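Local coordinates for protein Myo-inositol 2-dehydrogenase (Lactobacillus plantarum WCFS1, PDB 3CEA) that probably catalyses the NAD-dependent oxidation of myo-inositol at its 2-hydroxyl, with the cofactor held on a Rossmann fold, at residues 20-25 with 290-295; 125-130 with 306-311; 131-136 with 190-195; 209-212 with 217-220. All coordinates share one frame; numbering follows the deposited sequence. Where two conformers were deposited one is given.

Contact 1: 20-25 with 290-295. With NAD (nicotinamide-adenine-dinucleotide), chain E.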
# COMPACT_ATOMS: atom_id res chain seq x y z
N GLY A 20 -22.56 15.81 18.78
CA GLY A 20 -22.68 16.77 19.88
C GLY A 20 -21.68 16.56 20.99
O GLY A 20 -21.05 17.52 21.45
N GLU A 21 -21.52 15.31 21.42
CA GLU A 21 -20.61 14.97 22.52
C GLU A 21 -19.14 15.25 22.18
O GLU A 21 -18.37 15.62 23.06
CB GLU A 21 -20.80 13.52 22.98
CG GLU A 21 -20.31 12.45 22.02
CD GLU A 21 -20.37 11.05 22.62
OE1 GLU A 21 -21.36 10.73 23.31
OE2 GLU A 21 -19.41 10.27 22.40
N ARG A 22 -18.78 15.09 20.91
CA ARG A 22 -17.43 15.36 20.44
C ARG A 22 -17.16 16.87 20.38
O ARG A 22 -16.11 17.34 20.85
CB ARG A 22 -17.19 14.71 19.08
CG ARG A 22 -15.73 14.67 18.64
CD ARG A 22 -15.55 13.95 17.31
NE ARG A 22 -15.83 12.52 17.42
CZ ARG A 22 -14.96 11.60 17.86
NH1 ARG A 22 -13.74 11.96 18.24
NH2 ARG A 22 -15.32 10.33 17.91
N HIS A 23 -18.10 17.62 19.81
CA HIS A 23 -18.06 19.08 19.80
C HIS A 23 -17.94 19.67 21.20
O HIS A 23 -17.16 20.59 21.42
CB HIS A 23 -19.30 19.66 19.11
CG HIS A 23 -19.19 19.75 17.62
ND1 HIS A 23 -18.02 20.11 16.98
CD2 HIS A 23 -20.11 19.58 16.65
CE1 HIS A 23 -18.22 20.12 15.68
NE2 HIS A 23 -19.48 19.81 15.45
N ALA A 24 -18.72 19.13 22.14
CA ALA A 24 -18.71 19.58 23.53
C ALA A 24 -17.36 19.32 24.21
O ALA A 24 -16.87 20.16 24.96
CB ALA A 24 -19.84 18.93 24.31
N ARG A 25 -16.78 18.15 23.94
CA ARG A 25 -15.46 17.79 24.46
C ARG A 25 -14.38 18.76 23.97
O ARG A 25 -13.57 19.24 24.77
CB ARG A 25 -15.09 16.36 24.08
CG ARG A 25 -15.76 15.29 24.92
CD ARG A 25 -15.23 13.91 24.56
NE ARG A 25 -15.80 12.85 25.39
CZ ARG A 25 -16.72 11.98 24.99
NH1 ARG A 25 -17.20 12.03 23.75
NH2 ARG A 25 -17.17 11.06 25.83
N PHE A 290 -16.75 8.47 11.40
CA PHE A 290 -16.50 9.79 10.84
C PHE A 290 -15.80 10.70 11.86
O PHE A 290 -14.97 11.53 11.50
CB PHE A 290 -17.81 10.43 10.35
CG PHE A 290 -18.79 10.75 11.46
CD1 PHE A 290 -19.65 9.77 11.95
CD2 PHE A 290 -18.85 12.03 12.01
CE1 PHE A 290 -20.56 10.06 12.97
CE2 PHE A 290 -19.75 12.32 13.04
CZ PHE A 290 -20.60 11.34 13.52
N GLY A 291 -16.15 10.51 13.14
CA GLY A 291 -15.64 11.33 14.23
C GLY A 291 -14.18 11.10 14.55
O GLY A 291 -13.48 12.01 14.97
N GLU A 292 -13.73 9.86 14.35
CA GLU A 292 -12.31 9.53 14.50
C GLU A 292 -11.50 10.00 13.29
O GLU A 292 -10.37 10.47 13.44
CB GLU A 292 -12.12 8.02 14.72
CG GLU A 292 -12.57 7.54 16.09
CD GLU A 292 -11.79 8.17 17.24
OE1 GLU A 292 -10.62 7.77 17.45
OE2 GLU A 292 -12.34 9.06 17.93
N ARG A 293 -12.08 9.87 12.10
CA ARG A 293 -11.46 10.29 10.85
C ARG A 293 -11.26 11.81 10.79
O ARG A 293 -10.20 12.28 10.38
CB ARG A 293 -12.29 9.79 9.66
CG ARG A 293 -11.95 10.41 8.29
CD ARG A 293 -10.55 10.07 7.81
NE ARG A 293 -10.25 10.72 6.53
CZ ARG A 293 -9.65 11.91 6.40
NH1 ARG A 293 -9.27 12.60 7.47
NH2 ARG A 293 -9.43 12.39 5.19
N PHE A 294 -12.27 12.55 11.22
CA PHE A 294 -12.28 14.00 11.06
C PHE A 294 -12.15 14.80 12.35
O PHE A 294 -12.42 16.01 12.36
CB PHE A 294 -13.52 14.42 10.27
CG PHE A 294 -13.50 13.98 8.83
CD1 PHE A 294 -12.58 14.52 7.94
CD2 PHE A 294 -14.40 13.02 8.37
CE1 PHE A 294 -12.55 14.11 6.61
CE2 PHE A 294 -14.38 12.61 7.04
CZ PHE A 294 -13.45 13.16 6.16
N ASP A 295 -11.71 14.14 13.42
CA ASP A 295 -11.55 14.76 14.74
C ASP A 295 -10.84 16.12 14.70
O ASP A 295 -11.34 17.10 15.25
CB ASP A 295 -10.82 13.82 15.70
CG ASP A 295 -10.77 14.35 17.12
OD1 ASP A 295 -11.83 14.38 17.79
OD2 ASP A 295 -9.67 14.73 17.57
PA NAD E . -28.03 12.38 17.42
O1A NAD E . -26.98 11.40 17.77
O2A NAD E . -29.36 11.73 17.27
O5B NAD E . -28.06 13.54 18.53
C5B NAD E . -29.11 14.49 18.57
C4B NAD E . -29.08 15.23 19.90
O4B NAD E . -29.92 16.38 19.85
C3B NAD E . -29.58 14.37 21.05
O3B NAD E . -28.66 14.52 22.12
C2B NAD E . -30.92 14.96 21.43
O2B NAD E . -31.17 14.91 22.82
C1B NAD E . -30.83 16.39 20.93
N9A NAD E . -32.14 16.91 20.51
C8A NAD E . -33.01 16.33 19.61
N7A NAD E . -34.10 17.13 19.49
C5A NAD E . -33.94 18.20 20.29
C6A NAD E . -34.75 19.30 20.55
N6A NAD E . -35.79 19.55 19.76
N1A NAD E . -34.31 20.27 21.44
C2A NAD E . -33.09 20.14 22.08
N3A NAD E . -32.29 19.03 21.82
C4A NAD E . -32.71 18.08 20.94
O3 NAD E . -27.65 13.15 16.06
PN NAD E . -26.12 13.44 15.65
O1N NAD E . -25.36 13.86 16.85
O2N NAD E . -25.67 12.30 14.82
O5D NAD E . -26.22 14.70 14.65
C5D NAD E . -26.95 15.87 14.93
C4D NAD E . -26.79 16.82 13.75
O4D NAD E . -25.44 16.83 13.32
C3D NAD E . -27.65 16.40 12.57
O3D NAD E . -28.37 17.52 12.11
C2D NAD E . -26.66 15.94 11.52
O2D NAD E . -27.04 16.32 10.22
C1D NAD E . -25.35 16.59 11.93
N1N NAD E . -24.18 15.74 11.61
C2N NAD E . -23.14 16.29 10.90
C3N NAD E . -22.02 15.51 10.58
C7N NAD E . -20.80 16.13 9.96
O7N NAD E . -19.91 15.30 9.27
N7N NAD E . -20.59 17.45 10.08
C4N NAD E . -21.97 14.18 10.98
C5N NAD E . -23.04 13.63 11.70
C6N NAD E . -24.14 14.43 12.01
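R22 on helix 20-29 and G291 on the short helix 290-293 bring the two backbones closest, with their CA atoms 7.6 Å apart. The arginine spans that gap. Its CG stands anti to the backbone N (chi1 -167°), and a bend at chi3 lays the guanidinium over the backbone of G291, whose carbonyl O sits 3.1 Å above the guanidinium plane, toward its rim. G291 has no side chain in the way; a CB there would run into NE of R22. Two acids then take the end of the arginine. NH1 and NH2 of R22 both reach OE2 of E292, each at 3.2 Å, an end-on fork that closes on one oxygen with rather bent bonds. D295 comes in at the guanidinium edge: its OD1 lies 3.1 Å from NH1 of R22 and is met from above the carboxylate plane, the two planes standing nearly perpendicular. The same oxygen also accepts a bond from H26, one turn further along the first helix. Helix 20-29 is the one that follows the first strand of the Rossmann fold, and G20 fits the last glycine of a GxGxxG pattern, so the salt-bridge network ties the nucleotide-binding helix to a chain segment that returns much later in the sequence. F290, at the start of that segment, meets the nicotinamide obliquely, CE2 of F290 lying 3.6 Å from C4N of NAD.

Contact 2: 125-130 with 306-311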
# COMPACT_ATOMS: atom_id res chain seq x y z
N ILE A 125 -22.16 36.43 13.12
CA ILE A 125 -21.52 35.38 12.33
C ILE A 125 -22.43 34.16 12.26
O ILE A 125 -22.96 33.71 13.28
CB ILE A 125 -20.13 34.99 12.92
CG1 ILE A 125 -19.26 36.23 13.18
CG2 ILE A 125 -19.42 33.97 12.02
CD1 ILE A 125 -18.96 37.11 11.96
N PHE A 126 -22.62 33.64 11.05
CA PHE A 126 -23.21 32.32 10.85
C PHE A 126 -22.22 31.41 10.13
O PHE A 126 -21.59 31.82 9.15
CB PHE A 126 -24.53 32.39 10.08
CG PHE A 126 -25.11 31.03 9.77
CD1 PHE A 126 -25.91 30.37 10.69
CD2 PHE A 126 -24.82 30.39 8.56
CE1 PHE A 126 -26.44 29.11 10.42
CE2 PHE A 126 -25.34 29.13 8.28
CZ PHE A 126 -26.15 28.49 9.21
N GLN A 127 -22.11 30.17 10.61
CA GLN A 127 -21.18 29.21 10.03
C GLN A 127 -21.79 27.81 9.95
O GLN A 127 -22.35 27.31 10.94
CB GLN A 127 -19.89 29.19 10.84
CG GLN A 127 -18.73 28.48 10.17
CD GLN A 127 -17.39 28.86 10.77
OE1 GLN A 127 -17.09 30.04 10.96
NE2 GLN A 127 -16.57 27.85 11.07
N SER A 128 -21.66 27.20 8.77
CA SER A 128 -22.13 25.83 8.54
C SER A 128 -21.07 24.81 9.00
O SER A 128 -20.02 25.19 9.52
CB SER A 128 -22.48 25.62 7.06
OG SER A 128 -21.32 25.64 6.25
N GLY A 129 -21.36 23.52 8.81
CA GLY A 129 -20.45 22.47 9.27
C GLY A 129 -19.82 21.57 8.22
O GLY A 129 -19.76 20.35 8.41
N PHE A 130 -19.36 22.14 7.11
CA PHE A 130 -18.61 21.36 6.12
C PHE A 130 -17.15 21.24 6.54
O PHE A 130 -16.28 21.98 6.05
CB PHE A 130 -18.74 21.95 4.71
CG PHE A 130 -20.11 21.79 4.10
CD1 PHE A 130 -20.69 20.53 3.97
CD2 PHE A 130 -20.81 22.90 3.63
CE1 PHE A 130 -21.96 20.38 3.40
CE2 PHE A 130 -22.07 22.76 3.06
CZ PHE A 130 -22.65 21.50 2.94
N VAL A 306 -14.86 30.36 16.26
CA VAL A 306 -14.57 31.15 17.46
C VAL A 306 -13.71 32.37 17.11
O VAL A 306 -14.01 33.49 17.54
CB VAL A 306 -13.92 30.29 18.58
CG1 VAL A 306 -13.37 31.16 19.70
CG2 VAL A 306 -14.94 29.30 19.14
N ASN A 307 -12.67 32.15 16.31
CA ASN A 307 -11.82 33.23 15.80
C ASN A 307 -12.63 34.22 14.96
O ASN A 307 -12.45 35.43 15.07
CB ASN A 307 -10.67 32.67 14.96
CG ASN A 307 -9.70 31.81 15.78
OD1 ASN A 307 -9.50 32.04 16.97
ND2 ASN A 307 -9.10 30.82 15.12
N ASN A 308 -13.53 33.68 14.13
CA ASN A 308 -14.39 34.50 13.27
C ASN A 308 -15.29 35.44 14.06
O ASN A 308 -15.46 36.60 13.68
CB ASN A 308 -15.21 33.62 12.33
CG ASN A 308 -14.41 33.11 11.14
OD1 ASN A 308 -13.26 33.50 10.93
ND2 ASN A 308 -15.02 32.22 10.36
N VAL A 309 -15.87 34.93 15.15
CA VAL A 309 -16.71 35.75 16.04
C VAL A 309 -15.88 36.87 16.69
O VAL A 309 -16.31 38.02 16.74
CB VAL A 309 -17.42 34.90 17.12
CG1 VAL A 309 -18.25 35.78 18.05
CG2 VAL A 309 -18.32 33.84 16.49
N ILE A 310 -14.68 36.51 17.16
CA ILE A 310 -13.76 37.45 17.81
C ILE A 310 -13.31 38.56 16.85
O ILE A 310 -13.43 39.74 17.16
CB ILE A 310 -12.53 36.71 18.42
CG1 ILE A 310 -12.96 35.87 19.63
CG2 ILE A 310 -11.43 37.70 18.82
CD1 ILE A 310 -11.95 34.82 20.06
N VAL A 311 -12.79 38.16 15.68
CA VAL A 311 -12.27 39.09 14.68
C VAL A 311 -13.39 39.82 13.92
O VAL A 311 -13.17 40.90 13.38
CB VAL A 311 -11.29 38.38 13.70
CG1 VAL A 311 -10.78 39.33 12.62
CG2 VAL A 311 -10.11 37.77 14.46
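I125 and N308 lose the most surface here, and they touch through backbone as much as side chain: CG1 of I125 lies 3.9 Å from the carbonyl O of N308 and equally close to CA of V309. The isoleucine's CB also rests 4.2 Å from CG2 of V309, so the branched side chain lies along a turn of the helix. Beside this apolar patch, N308 and Q127 meet through their amides. ND2 of N308 donates to OE1 of Q127 at 3.1 Å, with an angle at the hydrogen of 139°; the donor is tilted from the carbonyl plane, and the two amides are turned 66° against each other. Q127 spans the distance on an extended chain, its first torsion (chi1 -167°) sending CG away from its own amide nitrogen. A leucine at Q127 would probably leave ND2 of N308 without this acceptor in a buried setting. Strand 126-127 is an outermost strand of the parallel Rossmann sheet, paired by its backbone with strand 97-100. Helix 295-311 reaches beyond this edge strand, V309 touching N97 of strand 97-100 and V306, V309 and I310 touching L9 at the start of strand 9-14.

Contact 3: 131-136 with 190-195. With NAD (nicotinamide-adenine-dinucleotide), chain E.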
# COMPACT_ATOMS: atom_id res chain seq x y z
N MSE A 131 -16.89 20.31 7.45
CA MSE A 131 -15.58 20.18 8.10
C MSE A 131 -14.47 19.67 7.18
O MSE A 131 -13.29 19.97 7.40
CB MSE A 131 -15.67 19.32 9.37
CG MSE A 131 -15.71 17.81 9.14
SE MSE A 131 -17.33 17.21 8.24
CE MSE A 131 -16.90 15.35 8.08
N ARG A 132 -14.84 18.90 6.15
CA ARG A 132 -13.86 18.28 5.25
C ARG A 132 -12.96 19.30 4.56
O ARG A 132 -11.83 18.97 4.19
CB ARG A 132 -14.53 17.37 4.22
CG ARG A 132 -15.25 16.18 4.83
CD ARG A 132 -15.64 15.17 3.77
NE ARG A 132 -16.59 14.19 4.30
CZ ARG A 132 -17.24 13.30 3.55
NH1 ARG A 132 -17.06 13.27 2.24
NH2 ARG A 132 -18.09 12.45 4.12
N ARG A 133 -13.45 20.52 4.41
CA ARG A 133 -12.67 21.62 3.84
C ARG A 133 -11.49 22.02 4.74
O ARG A 133 -10.51 22.60 4.27
CB ARG A 133 -13.55 22.84 3.59
CG ARG A 133 -14.54 22.69 2.44
CD ARG A 133 -14.77 24.03 1.76
NE ARG A 133 -15.95 24.03 0.89
CZ ARG A 133 -16.27 25.03 0.07
NH1 ARG A 133 -15.52 26.12 0.01
NH2 ARG A 133 -17.36 24.94 -0.68
N TYR A 134 -11.60 21.69 6.02
CA TYR A 134 -10.56 21.97 7.02
C TYR A 134 -9.56 20.83 7.15
O TYR A 134 -8.44 21.03 7.63
CB TYR A 134 -11.19 22.26 8.38
CG TYR A 134 -12.00 23.54 8.43
CD1 TYR A 134 -13.34 23.55 8.03
CD2 TYR A 134 -11.44 24.73 8.88
CE1 TYR A 134 -14.09 24.73 8.07
CE2 TYR A 134 -12.18 25.90 8.93
CZ TYR A 134 -13.50 25.90 8.52
OH TYR A 134 -14.23 27.06 8.57
N ASP A 135 -9.96 19.63 6.73
CA ASP A 135 -9.11 18.43 6.81
C ASP A 135 -7.79 18.64 6.07
O ASP A 135 -7.76 19.20 4.98
CB ASP A 135 -9.85 17.21 6.25
CG ASP A 135 -8.99 15.96 6.25
OD1 ASP A 135 -8.80 15.36 7.33
OD2 ASP A 135 -8.49 15.59 5.17
N ASP A 136 -6.71 18.18 6.70
CA ASP A 136 -5.34 18.38 6.20
C ASP A 136 -5.11 17.78 4.82
O ASP A 136 -4.47 18.39 3.97
CB ASP A 136 -4.33 17.80 7.20
CG ASP A 136 -2.92 18.31 6.96
N ASP A 190 -19.51 15.49 -0.19
CA ASP A 190 -18.82 15.33 -1.47
C ASP A 190 -19.30 16.35 -2.50
O ASP A 190 -18.51 16.85 -3.30
CB ASP A 190 -18.99 13.91 -2.01
CG ASP A 190 -18.48 12.85 -1.04
OD1 ASP A 190 -17.34 12.99 -0.54
OD2 ASP A 190 -19.22 11.86 -0.79
N ILE A 191 -20.60 16.64 -2.47
CA ILE A 191 -21.19 17.67 -3.33
C ILE A 191 -20.48 19.00 -3.13
O ILE A 191 -20.04 19.63 -4.10
CB ILE A 191 -22.72 17.81 -3.10
CG1 ILE A 191 -23.45 16.57 -3.63
CG2 ILE A 191 -23.26 19.08 -3.78
CD1 ILE A 191 -24.90 16.45 -3.22
N ASP A 192 -20.36 19.41 -1.87
CA ASP A 192 -19.63 20.63 -1.50
C ASP A 192 -18.18 20.59 -1.98
O ASP A 192 -17.66 21.58 -2.50
CB ASP A 192 -19.68 20.86 0.01
CG ASP A 192 -18.89 22.08 0.45
OD1 ASP A 192 -19.33 23.21 0.17
OD2 ASP A 192 -17.82 21.90 1.08
N LEU A 193 -17.54 19.43 -1.80
CA LEU A 193 -16.15 19.23 -2.21
C LEU A 193 -15.98 19.37 -3.71
O LEU A 193 -15.02 19.98 -4.18
CB LEU A 193 -15.63 17.87 -1.74
CG LEU A 193 -15.44 17.64 -0.23
CD1 LEU A 193 -15.26 16.15 0.05
CD2 LEU A 193 -14.27 18.44 0.33
N ILE A 194 -16.92 18.81 -4.46
CA ILE A 194 -16.90 18.88 -5.92
C ILE A 194 -17.08 20.32 -6.39
O ILE A 194 -16.35 20.78 -7.27
CB ILE A 194 -17.95 17.90 -6.54
CG1 ILE A 194 -17.45 16.46 -6.39
CG2 ILE A 194 -18.20 18.21 -8.01
CD1 ILE A 194 -18.53 15.42 -6.39
N ARG A 195 -18.02 21.04 -5.77
CA ARG A 195 -18.23 22.46 -6.05
C ARG A 195 -16.97 23.27 -5.74
O ARG A 195 -16.57 24.14 -6.51
CB ARG A 195 -19.41 23.01 -5.25
CG ARG A 195 -20.77 22.45 -5.65
CD ARG A 195 -21.93 23.27 -5.06
NE ARG A 195 -21.99 24.61 -5.63
CZ ARG A 195 -21.59 25.72 -5.01
NH1 ARG A 195 -21.11 25.66 -3.78
NH2 ARG A 195 -21.68 26.89 -5.62
PA NAD E . -28.03 12.38 17.42
O1A NAD E . -26.98 11.40 17.77
O2A NAD E . -29.36 11.73 17.27
O5B NAD E . -28.06 13.54 18.53
C5B NAD E . -29.11 14.49 18.57
C4B NAD E . -29.08 15.23 19.90
O4B NAD E . -29.92 16.38 19.85
C3B NAD E . -29.58 14.37 21.05
O3B NAD E . -28.66 14.52 22.12
C2B NAD E . -30.92 14.96 21.43
O2B NAD E . -31.17 14.91 22.82
C1B NAD E . -30.83 16.39 20.93
N9A NAD E . -32.14 16.91 20.51
C8A NAD E . -33.01 16.33 19.61
N7A NAD E . -34.10 17.13 19.49
C5A NAD E . -33.94 18.20 20.29
C6A NAD E . -34.75 19.30 20.55
N6A NAD E . -35.79 19.55 19.76
N1A NAD E . -34.31 20.27 21.44
C2A NAD E . -33.09 20.14 22.08
N3A NAD E . -32.29 19.03 21.82
C4A NAD E . -32.71 18.08 20.94
O3 NAD E . -27.65 13.15 16.06
PN NAD E . -26.12 13.44 15.65
O1N NAD E . -25.36 13.86 16.85
O2N NAD E . -25.67 12.30 14.82
O5D NAD E . -26.22 14.70 14.65
C5D NAD E . -26.95 15.87 14.93
C4D NAD E . -26.79 16.82 13.75
O4D NAD E . -25.44 16.83 13.32
C3D NAD E . -27.65 16.40 12.57
O3D NAD E . -28.37 17.52 12.11
C2D NAD E . -26.66 15.94 11.52
O2D NAD E . -27.04 16.32 10.22
C1D NAD E . -25.35 16.59 11.93
N1N NAD E . -24.18 15.74 11.61
C2N NAD E . -23.14 16.29 10.90
C3N NAD E . -22.02 15.51 10.58
C7N NAD E . -20.80 16.13 9.96
O7N NAD E . -19.91 15.30 9.27
N7N NAD E . -20.59 17.45 10.08
C4N NAD E . -21.97 14.18 10.98
C5N NAD E . -23.04 13.63 11.70
C6N NAD E . -24.14 14.43 12.01
O HOH W 1 -20.02 11.95 1.66
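R133 and D192 form the tight end of this buried contact. The arginine grips the aspartate side-on: NE of R133 donates to OD2 of D192 at 2.8 Å, nearly straight at 171°, while NH2 of R133 reaches OD1 of D192 at 2.8 Å along a more bent path. OD2 is met on its syn side, OD1 from above the carboxylate plane, and the two flat groups lie within 25° of parallel. D192 swings its carboxylate away from its own amide nitrogen (chi1 177°) and out to this fork. W196 adds a cation-pi contact to the same guanidinium. A methionine in place of R133 would probably leave the buried carboxylate of D192 without its mate.

R132 makes the looser half. Its extended chain runs across L193, CD of R132 lying 3.9 Å from CD1 of L193, and ends in a one-point salt bridge, NH1 of R132 to OD1 of D190 at 2.8 Å, with the planes well turned from each other. A water fills in beside it, donating to OD2 of D190 at 2.6 Å and taking only a weak bond from NH2 of R132.

The two bridges join the loop leaving strand 126-127, whose M131, built as selenomethionine, puts CE 3.2 Å from O7N of NAD, to helix 182-198 of the C-terminal domain. With each of its carboxylate oxygens bonded to R133 in the protein interior, D192 is probably favoured in its ionised form.

Contact 4: 209-212 with 217-220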
# COMPACT_ATOMS: atom_id res chain seq x y z
N THR A 209 -30.97 3.98 -5.84
CA THR A 209 -30.93 3.56 -4.44
C THR A 209 -30.95 2.05 -4.29
O THR A 209 -31.38 1.34 -5.20
CB THR A 209 -32.09 4.17 -3.63
OG1 THR A 209 -33.34 3.89 -4.27
CG2 THR A 209 -31.91 5.68 -3.47
N SER A 210 -30.49 1.58 -3.14
CA SER A 210 -30.42 0.15 -2.85
C SER A 210 -30.74 -0.13 -1.39
O SER A 210 -30.31 0.60 -0.50
CB SER A 210 -29.02 -0.39 -3.16
OG SER A 210 -28.95 -1.79 -2.92
N ASN A 211 -31.49 -1.20 -1.17
CA ASN A 211 -31.73 -1.74 0.16
C ASN A 211 -31.32 -3.21 0.26
O ASN A 211 -31.78 -3.94 1.14
CB ASN A 211 -33.20 -1.57 0.56
CG ASN A 211 -33.44 -0.31 1.37
OD1 ASN A 211 -32.60 0.10 2.17
ND2 ASN A 211 -34.61 0.29 1.17
N ILE A 212 -30.45 -3.65 -0.65
CA ILE A 212 -29.98 -5.03 -0.68
C ILE A 212 -29.24 -5.41 0.61
O ILE A 212 -29.52 -6.45 1.21
CB ILE A 212 -29.11 -5.32 -1.94
CG1 ILE A 212 -29.97 -5.24 -3.21
CG2 ILE A 212 -28.43 -6.69 -1.84
CD1 ILE A 212 -29.18 -5.24 -4.51
N LEU A 217 -34.38 -1.10 6.43
CA LEU A 217 -34.32 0.36 6.39
C LEU A 217 -35.50 0.97 5.65
O LEU A 217 -35.85 2.13 5.86
CB LEU A 217 -33.00 0.84 5.79
CG LEU A 217 -31.75 0.73 6.68
CD1 LEU A 217 -30.49 1.03 5.88
CD2 LEU A 217 -31.84 1.66 7.89
N ALA A 218 -36.13 0.17 4.78
CA ALA A 218 -37.34 0.57 4.07
C ALA A 218 -38.50 0.85 5.03
O ALA A 218 -39.35 1.70 4.76
CB ALA A 218 -37.74 -0.50 3.06
N ASP A 219 -38.50 0.14 6.16
CA ASP A 219 -39.55 0.25 7.17
C ASP A 219 -39.57 1.63 7.83
O ASP A 219 -40.60 2.04 8.38
CB ASP A 219 -39.41 -0.85 8.23
CG ASP A 219 -39.46 -2.26 7.63
OD1 ASP A 219 -39.64 -2.39 6.40
OD2 ASP A 219 -39.31 -3.23 8.40
N ILE A 220 -38.44 2.34 7.79
CA ILE A 220 -38.38 3.74 8.21
C ILE A 220 -38.18 4.69 7.02
O ILE A 220 -37.81 5.86 7.20
CB ILE A 220 -37.31 3.99 9.32
CG1 ILE A 220 -35.91 3.56 8.85
CG2 ILE A 220 -37.71 3.30 10.62
CD1 ILE A 220 -34.77 4.20 9.62
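N211 faces the 3-10 segment that runs through 217-219 with its amide, and everything the two segments share passes through that group. The van der Waals contacts come first. OD1 of N211 lies 3.7 Å from CB of L217, and ND2 of N211 is equally far from CB of A218, so the two branches of the amide rest on consecutive residues of the turn. The asparagine and leucine side chains run obliquely to one another, and it is the leucine's root, CB, that does the touching. The CA atoms of N211 and L217 are 7.1 Å apart, and the surface buried is small, 99 Å² in all.

Polar bonding of the amide is directed elsewhere: OD1 of N211 accepts from the backbone N of E224, and ND2 of N211 donates to the backbone O of E222. These two bonds fix the rotation of the amide and so decide which branch meets which residue. The unstaggered chi1 of N211, -95°, is probably the price of reaching both. Within the turn, the backbone N of I220 bonds to O of L217 at 3.2 Å, as expected of a 3-10 turn.

The first segment ends strand 202-210 and starts the connection to its antiparallel neighbour, strand 225-232; the second lies within that connection. L217 is covered by M167 and F170 of helix 167-176, which I220 also touches, while S210 and I212 pack on G235 of a neighbouring subunit.

Overall arrangement
From the N terminus, helix 20-29 waits longest for its partner: contact 1 closes when the chain reaches 290-295. Contact 2 opens at 125-130, on strand 126-127, inside that span, and closes beyond it on helix 295-311, so the two cross. Contact 3 (131-136 with 190-195) and then contact 4 (209-212 with 217-220) follow in series, both lying within the spans of contacts 1 and 2. Contacts 1 and 2 bind the Rossmann part to the late helices; contact 3 joins it to helix 182-198, and contact 4 closes the short connection after strand 202-210 in the mixed sheet of the C-terminal domain. Contacts 1 and 3 meet through an R293-D135 salt bridge, and both touch NAD.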